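Local coordinates for uncharacterized protein YPL067C (Saccharomyces cerevisiae, PDB 5KCI) that is of unknown function, belongs to the DUF3605 family, carries a bound zinc ion and may be related to histidine triad amyloid toxicity, at residues A[131-134]-A[135-139]. Sequence-based numbering, arbitrary orientation.
Sequences NAFL and QAQPL
At the C-terminal end of helix 120-135, the side chain of Gln-137 folds back onto the last turn, onto the carbonyl and the ring of Phe-133. One regular helical bond remains, from Gln-135 N to Asn-131 O at 2.8 Å. The last turn then shifts to i+3 bonding: Ala-136 N makes weak bonds to the carbonyl oxygens of Ala-132 and Phe-133, and Gln-137 N bonds to Leu-134 O at 3.2 Å. With no main-chain amide from Gln-137 for it, Phe-133 O receives the side-chain amide instead, Gln-137 NE2 donating at 3.0 Å with an N-H...O angle of 156°. The bend at chi2 curls the glutamine back, and the acceptor lies close to its amide plane. The same nitrogen sits over one face of the Phe-133 ring, toward the rim, 3.3 Å from Phe-133 CE1, with the ring and amide planes 60° apart. Phe-133 meets it there because its CG is anti to the backbone N (chi1 179°). Gln-137 OE1 accepts from Glu-196 N, so both ends of the buried amide are engaged and its flip is fixed. Were this glutamine an alanine, Phe-133 O would probably be left with just its weak bond from Ala-136 N, Glu-196 N would lose its acceptor, and part of the ring face would be uncovered. Beyond this turn, the Phe-133 ring stacks with Phe-81 and meets Tyr-87 of strand 87-91 edge-to-face, Asn-131 OD1 bonds to Trp-151 on strand 149-152, and Leu-139 leads the chain against helix 180-193.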
loop_
_atom_site.group_PDB
_atom_site.type_symbol
_atom_site.label_atom_id
_atom_site.label_comp_id
_atom_site.label_asym_id
_atom_site.label_seq_id
_atom_site.Cartn_x
_atom_site.Cartn_y
_atom_site.Cartn_z
ATOM N N ASN A 131 -11.429 -2.256 1.611
ATOM C CA ASN A 131 -11.990 -1.268 2.530
ATOM C C ASN A 131 -12.262 -1.870 3.903
ATOM O O ASN A 131 -11.917 -1.269 4.935
ATOM C CB ASN A 131 -13.251 -0.655 1.913
ATOM C CG ASN A 131 -12.925 0.392 0.867
ATOM O OD1 ASN A 131 -11.912 1.089 0.958
ATOM N ND2 ASN A 131 -13.808 0.545 -0.100
ATOM N N ALA A 132 -12.878 -3.052 3.945
ATOM C CA ALA A 132 -13.164 -3.700 5.220
ATOM C C ALA A 132 -11.887 -3.980 5.993
ATOM O O ALA A 132 -11.836 -3.798 7.229
ATOM C CB ALA A 132 -13.931 -4.995 4.982
ATOM N N PHE A 133 -10.844 -4.393 5.283
ATOM C CA PHE A 133 -9.574 -4.695 5.920
ATOM C C PHE A 133 -9.010 -3.463 6.599
ATOM O O PHE A 133 -8.607 -3.514 7.767
ATOM C CB PHE A 133 -8.568 -5.201 4.904
ATOM C CG PHE A 133 -7.218 -5.506 5.486
ATOM C CD1 PHE A 133 -7.071 -6.453 6.483
ATOM C CD2 PHE A 133 -6.090 -4.833 5.037
ATOM C CE1 PHE A 133 -5.805 -6.739 7.021
ATOM C CE2 PHE A 133 -4.838 -5.122 5.549
ATOM C CZ PHE A 133 -4.695 -6.088 6.537
ATOM N N LEU A 134 -8.914 -2.355 5.854
ATOM C CA LEU A 134 -8.360 -1.144 6.465
ATOM C C LEU A 134 -9.277 -0.601 7.560
ATOM O O LEU A 134 -8.794 -0.119 8.589
ATOM C CB LEU A 134 -8.105 -0.097 5.396
ATOM C CG LEU A 134 -7.106 -0.503 4.321
ATOM C CD1 LEU A 134 -7.059 0.547 3.262
ATOM C CD2 LEU A 134 -5.709 -0.730 4.952
ATOM N N GLN A 135 -10.597 -0.658 7.365
ATOM C CA GLN A 135 -11.536 -0.137 8.368
ATOM C C GLN A 135 -11.441 -0.878 9.687
ATOM O O GLN A 135 -11.770 -0.321 10.746
ATOM C CB GLN A 135 -12.983 -0.232 7.867
ATOM C CG GLN A 135 -13.464 0.981 7.127
ATOM C CD GLN A 135 -13.608 2.191 8.040
ATOM O OE1 GLN A 135 -13.810 2.063 9.254
ATOM N NE2 GLN A 135 -13.495 3.363 7.462
ATOM N N ALA A 136 -11.020 -2.133 9.656
ATOM C CA ALA A 136 -11.012 -2.961 10.851
ATOM C C ALA A 136 -9.772 -2.746 11.720
ATOM O O ALA A 136 -9.647 -3.413 12.750
ATOM C CB ALA A 136 -11.112 -4.449 10.445
ATOM N N GLN A 137 -8.859 -1.832 11.344
ATOM C CA GLN A 137 -7.547 -1.744 11.964
ATOM C C GLN A 137 -7.577 -0.808 13.176
ATOM O O GLN A 137 -7.679 0.415 12.977
ATOM C CB GLN A 137 -6.519 -1.248 10.966
ATOM C CG GLN A 137 -6.347 -2.210 9.796
ATOM C CD GLN A 137 -5.926 -3.580 10.232
ATOM O OE1 GLN A 137 -5.162 -3.739 11.179
ATOM N NE2 GLN A 137 -6.417 -4.608 9.517
ATOM N N PRO A 138 -7.426 -1.310 14.398
ATOM C CA PRO A 138 -7.385 -0.383 15.554
ATOM C C PRO A 138 -6.297 0.662 15.441
ATOM O O PRO A 138 -6.496 1.811 15.887
ATOM C CB PRO A 138 -7.129 -1.310 16.752
ATOM C CG PRO A 138 -7.457 -2.678 16.284
ATOM C CD PRO A 138 -7.185 -2.699 14.811
ATOM N N LEU A 139 -5.157 0.308 14.859
ATOM C CA LEU A 139 -4.053 1.250 14.756
ATOM C C LEU A 139 -4.379 2.417 13.832
ATOM O O LEU A 139 -3.682 3.427 13.886
ATOM C CB LEU A 139 -2.784 0.539 14.288
ATOM C CG LEU A 139 -2.195 -0.530 15.219
ATOM C CD1 LEU A 139 -1.099 -1.280 14.498
ATOM C CD2 LEU A 139 -1.646 0.078 16.494
#